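PDB 2Q0V: ubiquitin-conjugating enzyme E2, putative from Plasmodium falciparum, which belongs to the ubiquitin-conjugating E2 fold family, probably as a variant-type member, and is thought to take part in ubiquitin transfer to proteins. Local coordinates for residues A[59-64]-A[134-139]; A[72-77]-A[95-100]; A[91-96]-A[106-111]. One frame throughout, in Å; residues are numbered along the deposited sequence.

How the contacts relate
The three contacts share the four-stranded antiparallel sheet of the ubiquitin-conjugating fold, using its neighbouring strands 56-62, 73-79 and 90-93 in turn. Contact 1 ties the end of the first of these to the C-terminal region of helix 125-135 and the turn there; contact 2 joins strand 73-79 to the loop beyond strand 90-93; contact 3 sets strand 90-93 against a later part of that loop. The centres of contacts 1 and 2 lie about 9 Å apart. Those of contacts 2 and 3 are about 8 Å apart, those of contacts 1 and 3 about 13 Å. Both later contacts are nested within the chain loop closed by contact 1, and contacts 2 and 3 share Thr-95 and Lys-96. Together they fasten loop and helix end to the sheet.

Contact 1: residues A[59-64]-A[134-139]; sequences CTIFGQ and QEMLSS
Met-136 lays its extended thioether along residues 61-64, and no hydrogen bond crosses between the segments. Its CG is anti to its own carbonyl carbon (chi1 -75°) and the chain beyond is extended, which carries the sulfur and methyl past Gln-64 and Gly-63 to Ile-61. At the near end Met-136 CB sits 3.8 Å from Gln-64 CB. Met-136 SD then passes 3.6 Å from Gln-64 N and runs close to the Gly-63 backbone. The terminal Met-136 CE meets the CG2 branch of Ile-61 at 3.7 Å. Leu-137 also lies beside Gln-64, but their modelled approach is doubtful.

The turn presenting Met-136 is a type I beta turn, Glu-135 to Ser-138. Glu-135 O accepts from Ser-138 OG at 3.1 Å and from Ser-138 N at 3.2 Å, both coming from the same face of the carbonyl plane. Phe-62 O is held by Arg-133, and Met-136 also touches Tyr-74, Phe-69 and Met-99. The contact joins a strand end to the C-terminal region of helix 125-135 and the turn there, in keeping with the ubiquitin-conjugating fold, in which a helix packs across one face of the antiparallel sheet.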
loop_
_atom_site.group_PDB
_atom_site.type_symbol
_atom_site.label_atom_id
_atom_site.label_comp_id
_atom_site.label_asym_id
_atom_site.label_seq_id
_atom_site.Cartn_x
_atom_site.Cartn_y
_atom_site.Cartn_z
ATOM N N CYS A 59 2.008 5.384 -4.299
ATOM C CA CYS A 59 0.714 5.263 -3.628
ATOM C C CYS A 59 0.406 6.432 -2.692
ATOM O O CYS A 59 1.309 7.065 -2.146
ATOM C CB CYS A 59 0.663 3.955 -2.849
ATOM S SG CYS A 59 1.078 2.500 -3.843
ATOM N N THR A 60 -0.879 6.703 -2.512
ATOM C CA THR A 60 -1.355 7.716 -1.580
ATOM C C THR A 60 -2.449 7.142 -0.668
ATOM O O THR A 60 -3.373 6.447 -1.141
ATOM C CB THR A 60 -1.910 8.936 -2.333
ATOM O OG1 THR A 60 -0.889 9.486 -3.175
ATOM C CG2 THR A 60 -2.341 10.007 -1.382
ATOM N N ILE A 61 -2.320 7.443 0.626
ATOM C CA ILE A 61 -3.329 7.182 1.641
ATOM C C ILE A 61 -3.810 8.530 2.245
ATOM O O ILE A 61 -3.008 9.307 2.790
ATOM C CB ILE A 61 -2.750 6.304 2.791
ATOM C CG1 ILE A 61 -2.556 4.858 2.345
ATOM C CG2 ILE A 61 -3.660 6.291 4.006
ATOM C CD1 ILE A 61 -1.783 4.034 3.393
ATOM N N PHE A 62 -5.112 8.789 2.153
ATOM C CA PHE A 62 -5.749 9.811 2.985
ATOM C C PHE A 62 -5.896 9.354 4.447
ATOM O O PHE A 62 -6.355 8.241 4.728
ATOM C CB PHE A 62 -7.095 10.188 2.399
ATOM C CG PHE A 62 -7.827 11.267 3.159
ATOM C CD1 PHE A 62 -9.165 11.091 3.522
ATOM C CD2 PHE A 62 -7.195 12.473 3.499
ATOM C CE1 PHE A 62 -9.871 12.112 4.237
ATOM C CE2 PHE A 62 -7.880 13.479 4.197
ATOM C CZ PHE A 62 -9.223 13.300 4.567
ATOM N N GLY A 63 -5.466 10.207 5.369
ATOM C CA GLY A 63 -5.654 9.976 6.797
ATOM C C GLY A 63 -7.099 9.746 7.180
ATOM O O GLY A 63 -8.030 10.185 6.516
ATOM N N GLN A 64 -7.293 9.036 8.270
ATOM C CA GLN A 64 -8.624 8.628 8.678
ATOM C C GLN A 64 -9.336 9.769 9.491
ATOM O O GLN A 64 -8.771 10.287 10.475
ATOM C CB GLN A 64 -8.463 7.297 9.446
ATOM C CG GLN A 64 -9.637 6.354 9.522
ATOM C CD GLN A 64 -10.270 5.915 8.219
ATOM O OE1 GLN A 64 -9.876 4.911 7.619
ATOM N NE2 GLN A 64 -11.348 6.577 7.852
ATOM N N GLN A 134 -7.087 1.331 7.678
ATOM C CA GLN A 134 -7.860 0.775 8.791
ATOM C C GLN A 134 -7.082 0.701 10.076
ATOM O O GLN A 134 -7.635 0.902 11.148
ATOM C CB GLN A 134 -8.446 -0.577 8.417
ATOM C CG GLN A 134 -9.558 -0.389 7.352
ATOM C CD GLN A 134 -10.922 -0.089 7.972
ATOM O OE1 GLN A 134 -11.249 -0.566 9.070
ATOM N NE2 GLN A 134 -11.721 0.665 7.270
ATOM N N GLU A 135 -5.787 0.434 9.955
ATOM C CA GLU A 135 -4.879 0.493 11.080
ATOM C C GLU A 135 -4.870 1.835 11.803
ATOM O O GLU A 135 -4.554 1.872 12.984
ATOM C CB GLU A 135 -3.453 0.184 10.627
ATOM C CG GLU A 135 -3.194 -1.292 10.464
ATOM C CD GLU A 135 -3.524 -2.095 11.700
ATOM O OE1 GLU A 135 -2.783 -1.968 12.715
ATOM O OE2 GLU A 135 -4.521 -2.864 11.649
ATOM N N MET A 136 -5.171 2.919 11.083
ATOM C CA MET A 136 -5.202 4.261 11.645
ATOM C C MET A 136 -6.338 4.407 12.641
ATOM O O MET A 136 -6.236 5.213 13.560
ATOM C CB MET A 136 -5.379 5.306 10.553
ATOM C CG MET A 136 -4.169 5.564 9.719
ATOM S SD MET A 136 -4.735 6.476 8.311
ATOM C CE MET A 136 -3.103 6.892 7.647
ATOM N N LEU A 137 -7.403 3.618 12.444
ATOM C CA LEU A 137 -8.568 3.591 13.340
ATOM C C LEU A 137 -8.339 2.822 14.622
ATOM O O LEU A 137 -9.158 2.902 15.534
ATOM C CB LEU A 137 -9.807 3.010 12.652
ATOM C CG LEU A 137 -10.415 3.812 11.514
ATOM C CD1 LEU A 137 -11.544 3.026 10.922
ATOM C CD2 LEU A 137 -10.871 5.197 11.970
ATOM N N SER A 138 -7.249 2.080 14.732
ATOM C CA SER A 138 -7.104 1.241 15.925
ATOM C C SER A 138 -6.690 2.090 17.113
ATOM O O SER A 138 -6.219 3.212 16.921
ATOM C CB SER A 138 -6.118 0.098 15.704
ATOM O OG SER A 138 -4.804 0.581 15.782
ATOM N N SER A 139 -6.830 1.539 18.326
ATOM C CA SER A 139 -6.603 2.281 19.562
ATOM C C SER A 139 -5.121 2.403 19.919
ATOM O O SER A 139 -4.714 3.312 20.673
ATOM C CB SER A 139 -7.405 1.664 20.720
ATOM O OG SER A 139 -8.806 1.903 20.523
#

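Contact 2: residues A[72-77]-A[95-100]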
loop_
_atom_site.group_PDB
_atom_site.type_symbol
_atom_site.label_atom_id
_atom_site.label_comp_id
_atom_site.label_asym_id
_atom_site.label_seq_id
_atom_site.Cartn_x
_atom_site.Cartn_y
_atom_site.Cartn_z
ATOM N N ARG A 72 -4.540 14.446 6.624
ATOM C CA ARG A 72 -3.190 14.336 6.129
ATOM C C ARG A 72 -3.114 13.363 4.951
ATOM O O ARG A 72 -3.904 12.408 4.863
ATOM C CB ARG A 72 -2.262 13.900 7.255
ATOM C CG ARG A 72 -2.297 14.800 8.472
ATOM C CD ARG A 72 -1.132 14.452 9.350
ATOM N NE ARG A 72 -0.998 15.336 10.499
ATOM C CZ ARG A 72 0.120 15.465 11.202
ATOM N NH1 ARG A 72 0.148 16.300 12.225
ATOM N NH2 ARG A 72 1.204 14.766 10.881
ATOM N N ILE A 73 -2.168 13.633 4.059
ATOM C CA ILE A 73 -1.889 12.817 2.906
ATOM C C ILE A 73 -0.576 12.113 3.158
ATOM O O ILE A 73 0.414 12.758 3.490
ATOM C CB ILE A 73 -1.742 13.662 1.612
ATOM C CG1 ILE A 73 -2.925 14.608 1.433
ATOM C CG2 ILE A 73 -1.568 12.754 0.361
ATOM C CD1 ILE A 73 -4.266 13.883 1.459
ATOM N N TYR A 74 -0.565 10.792 3.001
ATOM C CA TYR A 74 0.662 10.023 3.170
ATOM C C TYR A 74 1.049 9.441 1.855
ATOM O O TYR A 74 0.216 8.836 1.185
ATOM C CB TYR A 74 0.494 8.935 4.230
ATOM C CG TYR A 74 0.252 9.524 5.596
ATOM C CD1 TYR A 74 -1.038 9.800 6.021
ATOM C CD2 TYR A 74 1.312 9.826 6.444
ATOM C CE1 TYR A 74 -1.281 10.354 7.241
ATOM C CE2 TYR A 74 1.077 10.403 7.689
ATOM C CZ TYR A 74 -0.233 10.662 8.073
ATOM O OH TYR A 74 -0.516 11.232 9.303
ATOM N N SER A 75 2.309 9.664 1.475
ATOM C CA SER A 75 2.909 9.086 0.272
ATOM C C SER A 75 3.682 7.806 0.608
ATOM O O SER A 75 4.391 7.737 1.626
ATOM C CB SER A 75 3.877 10.071 -0.394
ATOM O OG SER A 75 3.182 11.056 -1.140
ATOM N N LEU A 76 3.542 6.794 -0.250
ATOM C CA LEU A 76 4.245 5.578 -0.027
ATOM C C LEU A 76 4.623 4.854 -1.297
ATOM O O LEU A 76 4.188 5.220 -2.375
ATOM C CB LEU A 76 3.548 4.685 1.008
ATOM C CG LEU A 76 2.099 4.256 1.155
ATOM C CD1 LEU A 76 2.081 3.375 2.383
ATOM C CD2 LEU A 76 1.093 5.400 1.307
ATOM N N THR A 77 5.517 3.884 -1.151
ATOM C CA THR A 77 6.112 3.182 -2.267
ATOM C C THR A 77 5.910 1.696 -2.014
ATOM O O THR A 77 6.247 1.199 -0.952
ATOM C CB THR A 77 7.635 3.563 -2.404
ATOM O OG1 THR A 77 7.737 4.957 -2.706
ATOM C CG2 THR A 77 8.326 2.791 -3.504
ATOM N N THR A 95 6.231 9.594 3.414
ATOM C CA THR A 95 5.736 10.537 4.413
ATOM C C THR A 95 5.852 9.920 5.798
ATOM O O THR A 95 5.536 8.722 6.000
ATOM C CB THR A 95 4.270 10.945 4.165
ATOM O OG1 THR A 95 4.094 11.315 2.798
ATOM C CG2 THR A 95 3.880 12.127 5.015
ATOM N N LYS A 96 6.320 10.745 6.740
ATOM C CA LYS A 96 6.559 10.330 8.104
ATOM C C LYS A 96 5.262 10.009 8.804
ATOM O O LYS A 96 4.297 10.759 8.717
ATOM C CB LYS A 96 7.312 11.404 8.880
ATOM C CG LYS A 96 8.806 11.420 8.597
ATOM C CD LYS A 96 9.621 11.803 9.834
ATOM C CE LYS A 96 11.020 12.275 9.431
ATOM N NZ LYS A 96 12.101 11.840 10.399
ATOM N N ILE A 97 5.262 8.895 9.525
ATOM C CA ILE A 97 4.095 8.459 10.244
ATOM C C ILE A 97 4.527 7.724 11.516
ATOM O O ILE A 97 5.626 7.159 11.592
ATOM C CB ILE A 97 3.177 7.594 9.307
ATOM C CG1 ILE A 97 1.745 7.494 9.853
ATOM C CG2 ILE A 97 3.819 6.240 8.967
ATOM C CD1 ILE A 97 0.803 6.735 8.944
ATOM N N GLU A 98 3.681 7.769 12.531
ATOM C CA GLU A 98 3.862 6.902 13.702
ATOM C C GLU A 98 2.693 5.956 13.754
ATOM O O GLU A 98 1.545 6.376 13.960
ATOM C CB GLU A 98 3.988 7.706 15.003
ATOM C CG GLU A 98 5.263 8.530 15.052
ATOM C CD GLU A 98 6.476 7.734 15.504
ATOM O OE1 GLU A 98 6.355 6.981 16.504
ATOM O OE2 GLU A 98 7.548 7.866 14.871
ATOM N N MET A 99 2.991 4.683 13.501
ATOM C CA MET A 99 1.999 3.602 13.597
ATOM C C MET A 99 2.687 2.369 14.138
ATOM O O MET A 99 3.848 2.107 13.806
ATOM C CB MET A 99 1.405 3.270 12.232
ATOM C CG MET A 99 0.332 4.199 11.760
ATOM S SD MET A 99 -0.846 3.443 10.607
ATOM C CE MET A 99 0.238 2.885 9.331
ATOM N N SER A 100 1.980 1.578 14.936
ATOM C CA SER A 100 2.586 0.355 15.486
ATOM C C SER A 100 3.143 -0.649 14.445
ATOM O O SER A 100 3.993 -1.467 14.785
ATOM C CB SER A 100 1.646 -0.323 16.485
ATOM O OG SER A 100 0.553 -0.942 15.807
#
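Two nearly straight hydrogen bonds join Thr-95 to the backbone of Ser-75, one accepted by its hydroxyl oxygen and one given by its amide. Ser-75 N donates to Thr-95 OG1 at 2.8 Å (169° at the hydrogen), and Thr-95 N donates to Ser-75 O at 3.2 Å (170°). With chi1 at -48°, OG1 sits beside Thr-95's own N, and the two meet the N-H and C=O of one residue. Ser-75 O also receives the amide of Asp-94, consistent with a classic beta bulge, while Asp-94 OD2 is hydrogen-bonded to Thr-77 OG1.

Aromatic packing centres on the ring of Tyr-74. Over one face stands Ile-97 CD1, a CH-pi contact 4.0 Å from the ring centroid and displaced toward the rim, with Ile-97 CG1 3.7 Å from Tyr-74 CE2. Lys-96 O lies in the ring plane at the edge, 3.4 Å from Tyr-74 CE2, where the polarised ring C-H would suit an oxygen. Thr-95 CG2 approaches Tyr-74 CD2 obliquely at 3.7 Å. Phe-69 and Phe-93 also touch the ring.

Thr-95 thus divides its side chain by polarity: its hydroxyl stands in for a backbone carbonyl, prolonging the pairing where strand 90-93 has ended, and its methyl joins the apolar packing of the tyrosine.

Contact 3: residues A[91-96]-A[106-111]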
loop_
_atom_site.group_PDB
_atom_site.type_symbol
_atom_site.label_atom_id
_atom_site.label_comp_id
_atom_site.label_asym_id
_atom_site.label_seq_id
_atom_site.Cartn_x
_atom_site.Cartn_y
_atom_site.Cartn_z
ATOM N N VAL A 91 6.599 -2.597 1.584
ATOM C CA VAL A 91 5.837 -1.379 1.747
ATOM C C VAL A 91 6.643 -0.409 2.598
ATOM O O VAL A 91 7.105 -0.759 3.686
ATOM C CB VAL A 91 4.431 -1.653 2.410
ATOM C CG1 VAL A 91 3.568 -0.384 2.435
ATOM C CG2 VAL A 91 3.702 -2.799 1.716
ATOM N N LYS A 92 6.814 0.811 2.093
ATOM C CA LYS A 92 7.377 1.885 2.902
ATOM C C LYS A 92 6.744 3.259 2.689
ATOM O O LYS A 92 6.370 3.655 1.568
ATOM C CB LYS A 92 8.914 1.952 2.821
ATOM C CG LYS A 92 9.520 2.104 1.461
ATOM C CD LYS A 92 10.973 1.583 1.477
ATOM C CE LYS A 92 11.041 0.027 1.588
ATOM N NZ LYS A 92 12.443 -0.593 1.623
ATOM N N PHE A 93 6.607 3.961 3.804
ATOM C CA PHE A 93 6.138 5.317 3.794
ATOM C C PHE A 93 7.314 6.216 3.421
ATOM O O PHE A 93 8.436 6.059 3.934
ATOM C CB PHE A 93 5.611 5.705 5.172
ATOM C CG PHE A 93 4.206 5.279 5.434
ATOM C CD1 PHE A 93 3.933 4.014 5.920
ATOM C CD2 PHE A 93 3.142 6.160 5.194
ATOM C CE1 PHE A 93 2.634 3.621 6.163
ATOM C CE2 PHE A 93 1.831 5.776 5.442
ATOM C CZ PHE A 93 1.573 4.510 5.930
ATOM N N ASP A 94 7.039 7.130 2.501
ATOM C CA ASP A 94 7.906 8.239 2.202
ATOM C C ASP A 94 7.534 9.386 3.176
ATOM O O ASP A 94 8.413 10.036 3.721
ATOM C CB ASP A 94 7.732 8.646 0.729
ATOM C CG ASP A 94 7.979 7.469 -0.251
ATOM O OD1 ASP A 94 8.998 6.736 -0.126
ATOM O OD2 ASP A 94 7.155 7.270 -1.176
ATOM N N THR A 95 6.231 9.594 3.414
ATOM C CA THR A 95 5.736 10.537 4.413
ATOM C C THR A 95 5.852 9.920 5.798
ATOM O O THR A 95 5.536 8.722 6.000
ATOM C CB THR A 95 4.270 10.945 4.165
ATOM O OG1 THR A 95 4.094 11.315 2.798
ATOM C CG2 THR A 95 3.880 12.127 5.015
ATOM N N LYS A 96 6.320 10.745 6.740
ATOM C CA LYS A 96 6.559 10.330 8.104
ATOM C C LYS A 96 5.262 10.009 8.804
ATOM O O LYS A 96 4.297 10.759 8.717
ATOM C CB LYS A 96 7.312 11.404 8.880
ATOM C CG LYS A 96 8.806 11.420 8.597
ATOM C CD LYS A 96 9.621 11.803 9.834
ATOM C CE LYS A 96 11.020 12.275 9.431
ATOM N NZ LYS A 96 12.101 11.840 10.399
ATOM N N GLY A 106 10.122 4.085 8.338
ATOM C CA GLY A 106 8.878 4.182 7.583
ATOM C C GLY A 106 8.535 2.906 6.853
ATOM O O GLY A 106 7.628 2.889 6.019
ATOM N N ARG A 107 9.253 1.823 7.129
ATOM C CA ARG A 107 8.861 0.629 6.427
ATOM C C ARG A 107 7.925 -0.246 7.229
ATOM O O ARG A 107 7.972 -0.252 8.466
ATOM C CB ARG A 107 9.967 -0.034 5.569
ATOM C CG ARG A 107 10.843 -1.129 6.080
ATOM C CD ARG A 107 11.462 -1.823 4.814
ATOM N NE ARG A 107 12.909 -2.155 4.875
ATOM C CZ ARG A 107 13.937 -1.307 4.659
ATOM N NH1 ARG A 107 15.190 -1.757 4.737
ATOM N NH2 ARG A 107 13.741 -0.009 4.390
ATOM N N VAL A 108 6.984 -0.867 6.523
ATOM C CA VAL A 108 5.956 -1.634 7.194
ATOM C C VAL A 108 6.555 -2.912 7.776
ATOM O O VAL A 108 7.309 -3.633 7.110
ATOM C CB VAL A 108 4.694 -1.862 6.288
ATOM C CG1 VAL A 108 3.660 -2.764 6.972
ATOM C CG2 VAL A 108 4.065 -0.491 5.926
ATOM N N ILE A 109 6.279 -3.121 9.058
ATOM C CA ILE A 109 6.715 -4.297 9.773
ATOM C C ILE A 109 5.702 -5.396 9.464
ATOM O O ILE A 109 4.586 -5.390 9.969
ATOM C CB ILE A 109 6.829 -4.027 11.297
ATOM C CG1 ILE A 109 7.644 -2.761 11.564
ATOM C CG2 ILE A 109 7.452 -5.207 11.994
ATOM C CD1 ILE A 109 7.418 -2.160 12.966
ATOM N N LYS A 110 6.118 -6.313 8.596
ATOM C CA LYS A 110 5.300 -7.391 8.068
ATOM C C LYS A 110 4.513 -8.137 9.156
ATOM O O LYS A 110 3.328 -8.389 8.994
ATOM C CB LYS A 110 6.198 -8.327 7.245
ATOM C CG LYS A 110 5.642 -9.720 6.958
ATOM C CD LYS A 110 6.727 -10.710 6.494
ATOM C CE LYS A 110 7.175 -10.393 5.049
ATOM N NZ LYS A 110 8.042 -11.473 4.436
ATOM N N ASN A 111 5.159 -8.431 10.279
ATOM C CA ASN A 111 4.540 -9.223 11.335
ATOM C C ASN A 111 3.537 -8.473 12.206
ATOM O O ASN A 111 2.799 -9.087 12.996
ATOM C CB ASN A 111 5.608 -9.907 12.195
ATOM C CG ASN A 111 6.318 -11.032 11.456
ATOM O OD1 ASN A 111 5.694 -11.783 10.691
ATOM N ND2 ASN A 111 7.632 -11.161 11.679
HETATM O O HOH W 1 6.915 -4.240 4.015
#
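Lys-92 and Arg-107 extend alongside each other in the same direction, and so do Val-91 and Val-108. The first pair begins with Lys-92 CB 3.6 Å from Arg-107 CB. It ends with Lys-92 NZ over one face of the guanidinium, 3.1 Å from Arg-107 NH2. Both groups are donors and carry like charge, so this end of the pair is not a bond and is probably unfavourable; Arg-107 is exposed, and solvent would be expected to screen it. Both chains are bent at chi3, and their ends meet.

In the second pair Val-91 CG1 meets Val-108 CG2 at 3.5 Å. That same CG2 looks obliquely at the Phe-93 ring, whose edge has Gly-106 O in its plane. Leu-116, Ile-128 and Leu-132 extend this apolar cluster.

The backbones hold these side chains in register. Val-108 N donates to Val-91 O at 2.8 Å, almost linear at 176°, and Phe-93 N donates to Gly-106 O at 2.7 Å, bracketing a single antiparallel, non-hydrogen-bonded pair, Lys-92 with Arg-107. A water links Val-91 N (3.0 Å) to Val-108 O (3.2 Å). Gly-106 enters the pairing with a positive phi of 91°, where a CB would run into Phe-93 O and the preceding carbonyl, so the position suits glycine.

The loop thus lies along the outer edge of the sheet, between its fourth strand and helix 114-117. Canonical E2 enzymes carry their catalytic cysteine in this part of the fold; segment 106-111 has no cysteine, consistent with a ubiquitin-conjugating enzyme variant.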